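Local atomic coordinates of uncharacterized protein (Vanderwaltozyma polyspora, PDB entry 5THE), a protein that forms the C-terminal lobe of a budding-yeast Argonaute and holds a bound RNA strand, which probably serves as guide for selecting RNA targets. Residues 42-47 with 56-61; 169-174 with 204-209; 361-366 with 458-463; 388-393 with 494-499. All coordinates share one frame; numbering follows the deposited sequence.

Contact 1. Residues 42-47 with 56-61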
loop_
_atom_site.group_PDB
_atom_site.type_symbol
_atom_site.label_atom_id
_atom_site.label_comp_id
_atom_site.label_asym_id
_atom_site.label_seq_id
_atom_site.Cartn_x
_atom_site.Cartn_y
_atom_site.Cartn_z
ATOM N N SER A 42 14.004 10.649 15.842
ATOM C CA SER A 42 15.189 10.695 15.002
ATOM C C SER A 42 14.728 10.690 13.550
ATOM O O SER A 42 13.575 10.371 13.247
ATOM C CB SER A 42 16.116 9.509 15.303
ATOM O OG SER A 42 17.116 9.372 14.325
ATOM N N THR A 43 15.632 11.057 12.660
ATOM C CA THR A 43 15.341 11.073 11.238
ATOM C C THR A 43 16.428 10.305 10.505
ATOM O O THR A 43 17.498 10.025 11.054
ATOM C CB THR A 43 15.271 12.500 10.693
ATOM O OG1 THR A 43 16.546 13.115 10.859
ATOM C CG2 THR A 43 14.256 13.320 11.450
ATOM N N PHE A 44 16.150 9.961 9.253
ATOM C CA PHE A 44 17.193 9.493 8.352
ATOM C C PHE A 44 17.093 10.279 7.056
ATOM O O PHE A 44 16.119 10.135 6.314
ATOM C CB PHE A 44 17.086 7.996 8.084
ATOM C CG PHE A 44 18.017 7.530 7.015
ATOM C CD1 PHE A 44 19.348 7.928 7.029
ATOM C CD2 PHE A 44 17.573 6.710 5.990
ATOM C CE1 PHE A 44 20.224 7.520 6.041
ATOM C CE2 PHE A 44 18.448 6.293 4.993
ATOM C CZ PHE A 44 19.779 6.697 5.022
ATOM N N GLU A 45 18.088 11.105 6.783
ATOM C CA GLU A 45 18.190 11.803 5.510
ATOM C C GLU A 45 19.431 11.289 4.796
ATOM O O GLU A 45 20.555 11.503 5.264
ATOM C CB GLU A 45 18.258 13.320 5.682
ATOM C CG GLU A 45 18.269 14.006 4.328
ATOM C CD GLU A 45 18.332 15.513 4.425
ATOM O OE1 GLU A 45 18.699 16.009 5.507
ATOM O OE2 GLU A 45 18.020 16.193 3.415
ATOM N N TYR A 46 19.229 10.606 3.672
ATOM C CA TYR A 46 20.359 10.222 2.838
ATOM C C TYR A 46 21.042 11.467 2.299
ATOM O O TYR A 46 20.388 12.339 1.724
ATOM C CB TYR A 46 19.923 9.339 1.663
ATOM C CG TYR A 46 21.115 9.004 0.782
ATOM C CD1 TYR A 46 21.967 7.958 1.110
ATOM C CD2 TYR A 46 21.405 9.756 -0.350
ATOM C CE1 TYR A 46 23.062 7.658 0.328
ATOM C CE2 TYR A 46 22.506 9.473 -1.135
ATOM C CZ TYR A 46 23.327 8.419 -0.790
ATOM O OH TYR A 46 24.423 8.128 -1.569
ATOM N N LYS A 47 22.361 11.533 2.457
ATOM C CA LYS A 47 23.157 12.628 1.931
ATOM C C LYS A 47 24.222 12.066 1.000
ATOM O O LYS A 47 24.876 11.068 1.316
ATOM C CB LYS A 47 23.788 13.461 3.066
ATOM C CG LYS A 47 22.743 14.189 3.897
ATOM C CD LYS A 47 23.357 15.194 4.853
ATOM C CE LYS A 47 22.277 15.918 5.653
ATOM N NZ LYS A 47 22.883 16.797 6.681
ATOM N N GLU A 56 25.965 4.547 -0.895
ATOM C CA GLU A 56 24.784 4.718 -1.735
ATOM C C GLU A 56 23.716 3.663 -1.460
ATOM O O GLU A 56 22.531 3.911 -1.699
ATOM C CB GLU A 56 25.189 4.677 -3.209
ATOM C CG GLU A 56 25.704 3.322 -3.670
ATOM C CD GLU A 56 27.137 3.046 -3.268
ATOM O OE1 GLU A 56 27.785 3.944 -2.685
ATOM O OE2 GLU A 56 27.615 1.918 -3.542
ATOM N N GLU A 57 24.099 2.485 -0.964
ATOM C CA GLU A 57 23.102 1.434 -0.786
ATOM C C GLU A 57 22.136 1.743 0.335
ATOM O O GLU A 57 21.153 1.014 0.499
ATOM C CB GLU A 57 23.779 0.091 -0.538
ATOM C CG GLU A 57 24.815 -0.214 -1.600
ATOM C CD GLU A 57 25.294 -1.647 -1.564
ATOM O OE1 GLU A 57 26.034 -2.041 -2.485
ATOM O OE2 GLU A 57 24.941 -2.371 -0.615
ATOM N N SER A 58 22.368 2.822 1.071
ATOM C CA SER A 58 21.487 3.221 2.152
ATOM C C SER A 58 20.405 4.192 1.700
ATOM O O SER A 58 19.470 4.435 2.457
ATOM C CB SER A 58 22.310 3.842 3.300
ATOM O OG SER A 58 22.744 5.153 2.995
ATOM N N LYS A 59 20.504 4.760 0.498
ATOM C CA LYS A 59 19.426 5.617 0.012
ATOM C C LYS A 59 18.168 4.774 -0.210
ATOM O O LYS A 59 18.199 3.777 -0.938
ATOM C CB LYS A 59 19.824 6.318 -1.282
ATOM C CG LYS A 59 18.799 7.388 -1.686
ATOM C CD LYS A 59 19.207 8.107 -2.972
ATOM C CE LYS A 59 18.238 9.238 -3.280
ATOM N NZ LYS A 59 18.560 9.904 -4.590
ATOM N N GLY A 60 17.068 5.158 0.436
ATOM C CA GLY A 60 15.843 4.389 0.287
ATOM C C GLY A 60 15.937 2.995 0.858
ATOM O O GLY A 60 15.277 2.078 0.364
ATOM N N ASN A 61 16.746 2.800 1.897
ATOM C CA ASN A 61 17.067 1.447 2.352
ATOM C C ASN A 61 17.652 1.622 3.754
ATOM O O ASN A 61 18.856 1.800 3.909
ATOM C CB ASN A 61 18.056 0.763 1.417
ATOM C CG ASN A 61 18.409 -0.672 1.841
ATOM O OD1 ASN A 61 19.510 -1.138 1.594
ATOM N ND2 ASN A 61 17.509 -1.343 2.470
#
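The backbones of 42-47 and 56-61 come closest at Tyr46 and Lys59, whose CA atoms are 5.5 Å apart. Residues 43-44 form a short strand. The other segment finishes a 3-10 turn at 56-58 and then reverses through a type II beta turn from Ser58 to Asn61, with Gly60 in its third position at positive phi. The Tyr46 ring lies against this turn. Its CG is anti to the backbone N (chi1 178°), which carries the ring out over Lys59, whose CB sits 3.6 Å from the ring centroid and 13° off the normal: a CH-pi contact over one face. CG and CD of Lys59 continue across that face. Ser58 OG approaches in the ring plane, 3.5 Å from CD1 of Tyr46, while it is hydrogen-bonded to the His55 carbonyl. Tyr46 OH, at the far end of the ring, lies 3.4 Å from Glu56 CA. Two residues before Tyr46, on the strand itself, the edge of the Phe44 ring meets the carbonyl of Ser58, with Phe44 CE2 3.3 Å from Ser58 O. Around this buried contact, strand 43-44 pairs with strand 37-38 at the margin of a small antiparallel sheet, Lys59 NZ bonds to the carbonyls of Pro421 and Leu32, and Glu56 packs on strand 410-415.

Contact 2. Residues 169-174 with 204-209. With nucleotides of chain B.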
loop_
_atom_site.group_PDB
_atom_site.type_symbol
_atom_site.label_atom_id
_atom_site.label_comp_id
_atom_site.label_asym_id
_atom_site.label_seq_id
_atom_site.Cartn_x
_atom_site.Cartn_y
_atom_site.Cartn_z
ATOM N N PRO A 169 -14.393 -28.533 10.193
ATOM C CA PRO A 169 -14.425 -28.508 11.665
ATOM C C PRO A 169 -13.556 -27.409 12.239
ATOM O O PRO A 169 -13.893 -26.838 13.286
ATOM C CB PRO A 169 -13.910 -29.902 12.056
ATOM C CG PRO A 169 -14.111 -30.747 10.825
ATOM C CD PRO A 169 -13.945 -29.829 9.657
ATOM N N GLY A 170 -12.435 -27.095 11.580
ATOM C CA GLY A 170 -11.598 -26.010 12.055
ATOM C C GLY A 170 -12.297 -24.668 11.980
ATOM O O GLY A 170 -12.186 -23.848 12.897
ATOM N N GLU A 171 -13.021 -24.416 10.885
ATOM C CA GLU A 171 -13.738 -23.150 10.789
ATOM C C GLU A 171 -14.817 -23.052 11.862
ATOM O O GLU A 171 -15.060 -21.972 12.414
ATOM C CB GLU A 171 -14.342 -22.972 9.399
ATOM C CG GLU A 171 -15.256 -21.759 9.323
ATOM C CD GLU A 171 -15.614 -21.339 7.903
ATOM O OE1 GLU A 171 -14.915 -21.733 6.944
ATOM O OE2 GLU A 171 -16.591 -20.588 7.755
ATOM N N ILE A 172 -15.454 -24.172 12.198
ATOM C CA ILE A 172 -16.453 -24.144 13.262
ATOM C C ILE A 172 -15.799 -23.750 14.577
ATOM O O ILE A 172 -16.309 -22.895 15.311
ATOM C CB ILE A 172 -17.180 -25.500 13.357
ATOM C CG1 ILE A 172 -18.101 -25.679 12.154
ATOM C CG2 ILE A 172 -17.973 -25.592 14.648
ATOM C CD1 ILE A 172 -18.774 -27.034 12.115
ATOM N N SER A 173 -14.642 -24.345 14.878
ATOM C CA SER A 173 -13.929 -23.996 16.104
ATOM C C SER A 173 -13.507 -22.537 16.097
ATOM O O SER A 173 -13.643 -21.841 17.108
ATOM C CB SER A 173 -12.698 -24.883 16.286
ATOM O OG SER A 173 -13.046 -26.248 16.259
ATOM N N LEU A 174 -12.966 -22.064 14.969
ATOM C CA LEU A 174 -12.483 -20.690 14.900
ATOM C C LEU A 174 -13.638 -19.703 15.008
ATOM O O LEU A 174 -13.537 -18.696 15.716
ATOM C CB LEU A 174 -11.702 -20.470 13.600
ATOM C CG LEU A 174 -11.154 -19.048 13.411
ATOM C CD1 LEU A 174 -10.071 -18.752 14.449
ATOM C CD2 LEU A 174 -10.638 -18.814 11.986
ATOM N N LYS A 204 -8.744 -14.916 6.135
ATOM C CA LYS A 204 -9.023 -13.495 5.985
ATOM C C LYS A 204 -10.505 -13.249 5.748
ATOM O O LYS A 204 -11.076 -12.292 6.283
ATOM C CB LYS A 204 -8.172 -12.922 4.852
ATOM C CG LYS A 204 -6.668 -12.978 5.157
ATOM C CD LYS A 204 -6.328 -12.196 6.436
ATOM C CE LYS A 204 -4.823 -11.988 6.567
ATOM N NZ LYS A 204 -4.450 -11.207 7.804
ATOM N N TYR A 205 -11.148 -14.121 4.971
ATOM C CA TYR A 205 -12.581 -14.000 4.744
ATOM C C TYR A 205 -13.348 -14.026 6.057
ATOM O O TYR A 205 -14.239 -13.206 6.286
ATOM C CB TYR A 205 -13.038 -15.128 3.835
ATOM C CG TYR A 205 -14.520 -15.181 3.589
ATOM C CD1 TYR A 205 -15.110 -14.341 2.659
ATOM C CD2 TYR A 205 -15.326 -16.098 4.256
ATOM C CE1 TYR A 205 -16.463 -14.399 2.403
ATOM C CE2 TYR A 205 -16.687 -16.162 4.012
ATOM C CZ TYR A 205 -17.246 -15.305 3.081
ATOM O OH TYR A 205 -18.593 -15.344 2.815
ATOM N N ILE A 206 -13.007 -14.965 6.934
ATOM C CA ILE A 206 -13.671 -15.050 8.225
ATOM C C ILE A 206 -13.273 -13.883 9.110
ATOM O O ILE A 206 -14.125 -13.205 9.697
ATOM C CB ILE A 206 -13.337 -16.389 8.892
ATOM C CG1 ILE A 206 -13.982 -17.543 8.116
ATOM C CG2 ILE A 206 -13.774 -16.388 10.330
ATOM C CD1 ILE A 206 -13.348 -18.896 8.452
ATOM N N THR A 207 -11.969 -13.634 9.225
ATOM C CA THR A 207 -11.502 -12.752 10.285
ATOM C C THR A 207 -11.602 -11.282 9.891
ATOM O O THR A 207 -12.033 -10.459 10.708
ATOM C CB THR A 207 -10.077 -13.131 10.669
ATOM O OG1 THR A 207 -10.012 -14.558 10.809
ATOM C CG2 THR A 207 -9.701 -12.486 11.994
ATOM N N ASP A 208 -11.208 -10.928 8.661
ATOM C CA ASP A 208 -11.411 -9.554 8.197
ATOM C C ASP A 208 -12.881 -9.307 7.896
ATOM O O ASP A 208 -13.515 -8.410 8.464
ATOM C CB ASP A 208 -10.607 -9.250 6.926
ATOM C CG ASP A 208 -9.100 -9.324 7.100
ATOM O OD1 ASP A 208 -8.577 -9.329 8.244
ATOM O OD2 ASP A 208 -8.432 -9.360 6.039
ATOM N N LEU A 209 -13.440 -10.095 6.980
ATOM C CA LEU A 209 -14.704 -9.707 6.372
ATOM C C LEU A 209 -15.892 -10.020 7.284
ATOM O O LEU A 209 -16.759 -9.167 7.495
ATOM C CB LEU A 209 -14.832 -10.382 5.003
ATOM C CG LEU A 209 -16.086 -10.082 4.183
ATOM C CD1 LEU A 209 -15.745 -10.173 2.729
ATOM C CD2 LEU A 209 -17.204 -11.067 4.540
ATOM O OP3 U B 1 -1.493 -10.648 5.433
ATOM P P U B 1 -0.795 -11.141 6.636
ATOM O OP1 U B 1 -1.782 -11.405 7.711
ATOM O OP2 U B 1 0.330 -10.244 6.950
ATOM O "O5'" U B 1 -0.195 -12.558 6.285
ATOM C "C5'" U B 1 1.038 -12.692 5.593
ATOM C "C4'" U B 1 1.577 -14.073 5.812
ATOM O "O4'" U B 1 0.659 -15.049 5.235
ATOM C "C3'" U B 1 2.948 -14.351 5.213
ATOM O "O3'" U B 1 3.708 -15.122 6.144
ATOM C "C2'" U B 1 2.629 -15.175 3.964
ATOM O "O2'" U B 1 3.657 -16.053 3.558
ATOM C "C1'" U B 1 1.374 -15.937 4.394
ATOM N N1 U B 1 0.503 -16.314 3.262
ATOM C C2 U B 1 0.203 -17.642 3.091
ATOM O O2 U B 1 0.611 -18.487 3.859
ATOM N N3 U B 1 -0.594 -17.947 2.012
ATOM C C4 U B 1 -1.115 -17.047 1.100
ATOM O O4 U B 1 -1.830 -17.458 0.180
ATOM C C5 U B 1 -0.751 -15.683 1.330
ATOM C C6 U B 1 0.033 -15.375 2.372
#
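Glu171 lays its carboxylate end over the tip of Ile206, whose CD1 is 3.4 Å from CD of Glu171. The two helices belong to the MID domain, whose Rossmann-like fold sets helices beside a parallel sheet. They run nearly parallel, 16° between their directions, and their axes stand 11.7 Å apart, so the side chains, not the backbones, make the contact. The extended chain of Glu171, with CG anti to the backbone N (chi1 172°), spans the gap and presents its methylene and carboxylate to the methyl. OE1 is salt-bridged to Arg202, one turn before Ile206 on helix 197-210. With an alanine in place of Glu171, Arg202 would probably lose its charge mate and Ile206 CD1 the group that covers it. A looser apolar touch follows along the helix, Leu174 CD2 to Ile206 CG2 at 4.3 Å, and Thr207 borders it while its hydroxyl bonds to Tyr189. The far side of helix 197-210 serves the 5'-phosphate pocket, the hallmark of Argonaute MID domains. There Asp208 bonds to Asn215, which in turn bonds to Lys204. The lysine chain, bent at chi2 (-59°), delivers NZ of Lys204 to OP1 of U1 of chain B at 2.7 Å.

Contact 3. Residues 361-366 with 458-463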
loop_
_atom_site.group_PDB
_atom_site.type_symbol
_atom_site.label_atom_id
_atom_site.label_comp_id
_atom_site.label_asym_id
_atom_site.label_seq_id
_atom_site.Cartn_x
_atom_site.Cartn_y
_atom_site.Cartn_z
ATOM N N SER A 361 -16.191 10.996 -12.648
ATOM C CA SER A 361 -16.937 10.366 -11.567
ATOM C C SER A 361 -16.511 10.913 -10.211
ATOM O O SER A 361 -17.349 11.131 -9.329
ATOM C CB SER A 361 -16.757 8.854 -11.618
ATOM O OG SER A 361 -17.341 8.261 -10.474
ATOM N N ILE A 362 -15.211 11.148 -10.026
ATOM C CA ILE A 362 -14.735 11.709 -8.765
ATOM C C ILE A 362 -15.318 13.101 -8.549
ATOM O O ILE A 362 -15.837 13.411 -7.472
ATOM C CB ILE A 362 -13.194 11.727 -8.731
ATOM C CG1 ILE A 362 -12.661 10.295 -8.636
ATOM C CG2 ILE A 362 -12.691 12.567 -7.566
ATOM C CD1 ILE A 362 -11.153 10.190 -8.777
ATOM N N LYS A 363 -15.237 13.963 -9.569
ATOM C CA LYS A 363 -15.674 15.343 -9.368
ATOM C C LYS A 363 -17.182 15.413 -9.153
ATOM O O LYS A 363 -17.664 16.175 -8.307
ATOM C CB LYS A 363 -15.255 16.208 -10.550
ATOM C CG LYS A 363 -13.749 16.439 -10.658
ATOM C CD LYS A 363 -13.444 17.429 -11.757
ATOM C CE LYS A 363 -13.885 18.834 -11.380
ATOM N NZ LYS A 363 -13.054 19.429 -10.297
ATOM N N GLU A 364 -17.938 14.589 -9.877
ATOM C CA GLU A 364 -19.389 14.634 -9.749
ATOM C C GLU A 364 -19.847 14.002 -8.445
ATOM O O GLU A 364 -20.788 14.498 -7.808
ATOM C CB GLU A 364 -20.032 13.964 -10.964
ATOM C CG GLU A 364 -19.741 14.789 -12.221
ATOM C CD GLU A 364 -20.469 14.336 -13.459
ATOM O OE1 GLU A 364 -20.903 13.162 -13.513
ATOM O OE2 GLU A 364 -20.586 15.176 -14.385
ATOM N N SER A 365 -19.177 12.933 -8.007
ATOM C CA SER A 365 -19.542 12.320 -6.730
ATOM C C SER A 365 -19.245 13.254 -5.561
ATOM O O SER A 365 -20.074 13.399 -4.656
ATOM C CB SER A 365 -18.823 10.987 -6.545
ATOM O OG SER A 365 -19.207 10.074 -7.564
ATOM N N VAL A 366 -18.073 13.900 -5.550
ATOM C CA VAL A 366 -17.798 14.783 -4.419
ATOM C C VAL A 366 -18.661 16.033 -4.505
ATOM O O VAL A 366 -18.950 16.663 -3.480
ATOM C CB VAL A 366 -16.303 15.149 -4.307
ATOM C CG1 VAL A 366 -15.427 13.888 -4.279
ATOM C CG2 VAL A 366 -15.881 16.094 -5.417
ATOM N N TYR A 458 -4.498 14.332 -15.830
ATOM C CA TYR A 458 -5.437 15.412 -15.568
ATOM C C TYR A 458 -4.902 16.221 -14.405
ATOM O O TYR A 458 -4.410 15.653 -13.435
ATOM C CB TYR A 458 -6.832 14.891 -15.227
ATOM C CG TYR A 458 -7.930 15.903 -15.462
ATOM C CD1 TYR A 458 -8.244 16.308 -16.752
ATOM C CD2 TYR A 458 -8.676 16.441 -14.402
ATOM C CE1 TYR A 458 -9.266 17.225 -16.996
ATOM C CE2 TYR A 458 -9.712 17.366 -14.637
ATOM C CZ TYR A 458 -9.993 17.748 -15.945
ATOM O OH TYR A 458 -10.995 18.650 -16.240
ATOM N N ASP A 459 -4.997 17.539 -14.492
ATOM C CA ASP A 459 -4.405 18.346 -13.438
ATOM C C ASP A 459 -5.134 19.686 -13.389
ATOM O O ASP A 459 -4.956 20.522 -14.277
ATOM C CB ASP A 459 -2.903 18.523 -13.666
ATOM C CG ASP A 459 -2.287 19.464 -12.706
ATOM O OD1 ASP A 459 -1.467 20.296 -13.126
ATOM O OD2 ASP A 459 -2.637 19.374 -11.522
ATOM N N GLU A 460 -5.914 19.896 -12.332
ATOM C CA GLU A 460 -6.474 21.209 -12.049
ATOM C C GLU A 460 -5.676 21.940 -10.984
ATOM O O GLU A 460 -6.162 22.916 -10.408
ATOM C CB GLU A 460 -7.942 21.095 -11.632
ATOM C CG GLU A 460 -8.662 19.957 -12.308
ATOM C CD GLU A 460 -10.104 19.841 -11.858
ATOM O OE1 GLU A 460 -10.966 20.535 -12.432
ATOM O OE2 GLU A 460 -10.369 19.099 -10.898
ATOM N N ASN A 461 -4.455 21.492 -10.704
ATOM C CA ASN A 461 -3.704 22.046 -9.589
ATOM C C ASN A 461 -2.430 22.753 -10.024
ATOM O O ASN A 461 -1.584 23.029 -9.176
ATOM C CB ASN A 461 -3.386 20.954 -8.565
ATOM C CG ASN A 461 -4.600 20.574 -7.737
ATOM O OD1 ASN A 461 -5.176 21.420 -7.063
ATOM N ND2 ASN A 461 -4.997 19.308 -7.795
ATOM N N GLN A 462 -2.283 23.070 -11.318
ATOM C CA GLN A 462 -1.157 23.882 -11.801
ATOM C C GLN A 462 0.175 23.247 -11.410
ATOM O O GLN A 462 1.084 23.912 -10.896
ATOM C CB GLN A 462 -1.224 25.323 -11.279
ATOM C CG GLN A 462 -2.394 26.145 -11.776
ATOM C CD GLN A 462 -3.660 25.929 -10.959
ATOM O OE1 GLN A 462 -3.630 25.921 -9.719
ATOM N NE2 GLN A 462 -4.784 25.744 -11.652
ATOM N N SER A 463 0.279 21.945 -11.642
ATOM C CA SER A 463 1.428 21.174 -11.186
ATOM C C SER A 463 2.544 21.225 -12.217
ATOM O O SER A 463 2.303 21.037 -13.410
ATOM C CB SER A 463 1.031 19.725 -10.931
ATOM O OG SER A 463 -0.083 19.669 -10.066
#
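Lys363 leaves its helix with CG anti to the carbonyl carbon, then bends at both chi3 and chi4 (each 70°), which curls its ammonium toward Glu460. The glutamate comes from the opposite direction: its CG lies beside the backbone N at a chi1 of -33°, displaced from the staggered value, and the chain runs straight on to CD. Charge meets charge at the ends. Lys363 NZ donates to OE2 of Glu460 at 2.8 Å, on the syn lone pair, and more weakly to OE1 at 3.2 Å. The methylenes follow, CE of Lys363 standing 3.5 Å from OE1 of Glu460. In the RNase H-like fold of the PIWI domain this salt bridge ties helix 351-373 to the turn after strand 452-459, the antiparallel neighbour of strand 383-389. Each partner has a second hold: Lys363 NZ is also salt-bridged to Asp380, and Glu460 OE2 accepts from the backbone N of Val383. A methionine in place of Lys363 would probably leave Glu460 and Asp380 without the cation they share, and the helix without this polar tie to the turn. Beside Glu460, Asp459 shapes the turn. OD2 of Asp459 takes the N of Asn461 at 2.9 Å, making an Asx turn, and OG of Ser463 at 3.0 Å from the opposite face of the carboxylate. OD1 of Asp459, by its syn lone pair, receives Ser463 N at 2.8 Å.

Contact 4. Residues 388-393 with 494-499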
loop_
_atom_site.group_PDB
_atom_site.type_symbol
_atom_site.label_atom_id
_atom_site.label_comp_id
_atom_site.label_asym_id
_atom_site.label_seq_id
_atom_site.Cartn_x
_atom_site.Cartn_y
_atom_site.Cartn_z
ATOM N N THR A 388 0.028 5.172 -13.216
ATOM C CA THR A 388 1.287 4.459 -13.077
ATOM C C THR A 388 1.241 3.154 -13.855
ATOM O O THR A 388 0.238 2.428 -13.818
ATOM C CB THR A 388 1.597 4.167 -11.598
ATOM O OG1 THR A 388 0.508 3.438 -11.015
ATOM C CG2 THR A 388 1.792 5.484 -10.829
ATOM N N VAL A 389 2.325 2.865 -14.569
ATOM C CA VAL A 389 2.533 1.567 -15.207
ATOM C C VAL A 389 3.873 1.060 -14.695
ATOM O O VAL A 389 4.926 1.607 -15.050
ATOM C CB VAL A 389 2.520 1.657 -16.741
ATOM C CG1 VAL A 389 2.876 0.314 -17.371
ATOM C CG2 VAL A 389 1.160 2.150 -17.243
ATOM N N LYS A 390 3.849 0.037 -13.839
ATOM C CA LYS A 390 5.105 -0.360 -13.215
ATOM C C LYS A 390 5.774 -1.552 -13.886
ATOM O O LYS A 390 6.968 -1.769 -13.663
ATOM C CB LYS A 390 4.915 -0.633 -11.715
ATOM C CG LYS A 390 3.807 -1.570 -11.350
ATOM C CD LYS A 390 3.767 -1.779 -9.835
ATOM C CE LYS A 390 2.362 -1.620 -9.315
ATOM N NZ LYS A 390 1.375 -2.306 -10.185
ATOM N N ARG A 391 5.061 -2.309 -14.717
ATOM C CA ARG A 391 5.674 -3.355 -15.530
ATOM C C ARG A 391 5.815 -2.812 -16.946
ATOM O O ARG A 391 4.819 -2.583 -17.637
ATOM C CB ARG A 391 4.858 -4.646 -15.512
ATOM C CG ARG A 391 5.006 -5.457 -14.236
ATOM C CD ARG A 391 4.294 -6.806 -14.366
ATOM N NE ARG A 391 4.911 -7.672 -15.372
ATOM C CZ ARG A 391 5.843 -8.589 -15.112
ATOM N NH1 ARG A 391 6.273 -8.773 -13.869
ATOM N NH2 ARG A 391 6.341 -9.328 -16.097
ATOM N N ASN A 392 7.049 -2.579 -17.367
ATOM C CA ASN A 392 7.293 -2.134 -18.727
ATOM C C ASN A 392 8.649 -2.678 -19.145
ATOM O O ASN A 392 9.367 -3.277 -18.342
ATOM C CB ASN A 392 7.208 -0.609 -18.832
ATOM C CG ASN A 392 8.031 0.088 -17.779
ATOM O OD1 ASN A 392 9.260 0.027 -17.808
ATOM N ND2 ASN A 392 7.361 0.749 -16.832
ATOM N N GLN A 393 8.994 -2.472 -20.414
ATOM C CA GLN A 393 10.209 -3.061 -20.960
ATOM C C GLN A 393 11.432 -2.173 -20.800
ATOM O O GLN A 393 12.547 -2.636 -21.043
ATOM C CB GLN A 393 10.018 -3.388 -22.445
ATOM C CG GLN A 393 9.171 -4.627 -22.716
ATOM C CD GLN A 393 9.327 -5.718 -21.645
ATOM O OE1 GLN A 393 8.555 -5.785 -20.700
ATOM N NE2 GLN A 393 10.330 -6.562 -21.795
ATOM N N TYR A 494 -0.600 0.355 -1.863
ATOM C CA TYR A 494 -1.733 0.069 -0.979
ATOM C C TYR A 494 -2.971 -0.358 -1.758
ATOM O O TYR A 494 -3.680 -1.287 -1.348
ATOM C CB TYR A 494 -2.074 1.293 -0.142
ATOM C CG TYR A 494 -1.032 1.666 0.876
ATOM C CD1 TYR A 494 -0.253 0.690 1.496
ATOM C CD2 TYR A 494 -0.844 2.992 1.240
ATOM C CE1 TYR A 494 0.697 1.034 2.453
ATOM C CE2 TYR A 494 0.106 3.349 2.194
ATOM C CZ TYR A 494 0.877 2.363 2.787
ATOM O OH TYR A 494 1.814 2.708 3.723
ATOM N N ALA A 495 -3.275 0.344 -2.857
ATOM C CA ALA A 495 -4.450 -0.005 -3.647
ATOM C C ALA A 495 -4.301 -1.385 -4.265
ATOM O O ALA A 495 -5.271 -2.154 -4.315
ATOM C CB ALA A 495 -4.699 1.045 -4.733
ATOM N N ASP A 496 -3.097 -1.711 -4.761
ATOM C CA ASP A 496 -2.860 -3.054 -5.292
ATOM C C ASP A 496 -3.146 -4.105 -4.234
ATOM O O ASP A 496 -3.822 -5.103 -4.501
ATOM C CB ASP A 496 -1.419 -3.200 -5.791
ATOM C CG ASP A 496 -1.093 -2.254 -6.903
ATOM O OD1 ASP A 496 -2.025 -1.747 -7.558
ATOM O OD2 ASP A 496 0.106 -2.020 -7.130
ATOM N N LEU A 497 -2.622 -3.896 -3.019
ATOM C CA LEU A 497 -2.801 -4.864 -1.940
ATOM C C LEU A 497 -4.259 -5.004 -1.538
ATOM O O LEU A 497 -4.689 -6.090 -1.146
ATOM C CB LEU A 497 -1.970 -4.447 -0.729
ATOM C CG LEU A 497 -0.469 -4.440 -1.040
ATOM C CD1 LEU A 497 0.294 -3.875 0.149
ATOM C CD2 LEU A 497 -0.028 -5.862 -1.338
ATOM N N LEU A 498 -5.027 -3.915 -1.586
ATOM C CA LEU A 498 -6.429 -4.023 -1.209
ATOM C C LEU A 498 -7.205 -4.810 -2.257
ATOM O O LEU A 498 -8.067 -5.631 -1.913
ATOM C CB LEU A 498 -7.026 -2.630 -0.998
ATOM C CG LEU A 498 -8.529 -2.582 -0.699
ATOM C CD1 LEU A 498 -8.868 -3.520 0.448
ATOM C CD2 LEU A 498 -8.968 -1.125 -0.374
ATOM N N CYS A 499 -6.909 -4.577 -3.540
ATOM C CA CYS A 499 -7.480 -5.407 -4.600
ATOM C C CYS A 499 -7.158 -6.876 -4.394
ATOM O O CYS A 499 -8.011 -7.748 -4.617
ATOM C CB CYS A 499 -6.950 -4.971 -5.956
ATOM S SG CYS A 499 -7.988 -3.854 -6.821
#
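Lys390 and Asp496 meet by charge across the PIWI domain's RNase H-like fold, linking the loop after strand 383-389 to helix 490-515. In the salt bridge NZ of Lys390 is 3.3 Å from OD2 of Asp496. CE of Lys390 stands just as near to OD2 of Asp496, at 3.2 Å, so the lysine meets it with its last methylene as well as its ammonium. The chain is bent at its far end, with chi3 at 132°, away from any staggered value. The stronger ionic partner of NZ is Asp344 OD1, so Lys390 is shared by two acids, one from the strand side and one from the helix. A further ionic contact points to the nucleic acid, where NH2 of Arg391 is salt-bridged to a phosphate of the bound RNA. Of the apolar groups, Leu498 rests on strand 282-289, seating the helix against the sheet. A side-chain hydrogen bond within the loop segment is weak: Asn392 ND2 to Val389 O at 3.1 Å.

Contacts 3 and 4 belong together: helix 351-373 of contact 3 leads along the chain into strand 383-389 of contact 4, and that strand is the antiparallel neighbour of 452-459, so both reach one sheet with centres 21 Å apart. They face the RNA differently, contact 4 coming within about 3 Å of it at the nearest atoms and contact 3 staying about 24 Å away. Contact 2 backs the helix whose Lys204 bonds to the phosphate of the first nucleotide, its nearest atoms about 8 Å from those of contact 4. Contact 1, about 6 Å from the RNA at its nearest atom, lies across the chain's centre from contact 2, with 42 Å between their centres.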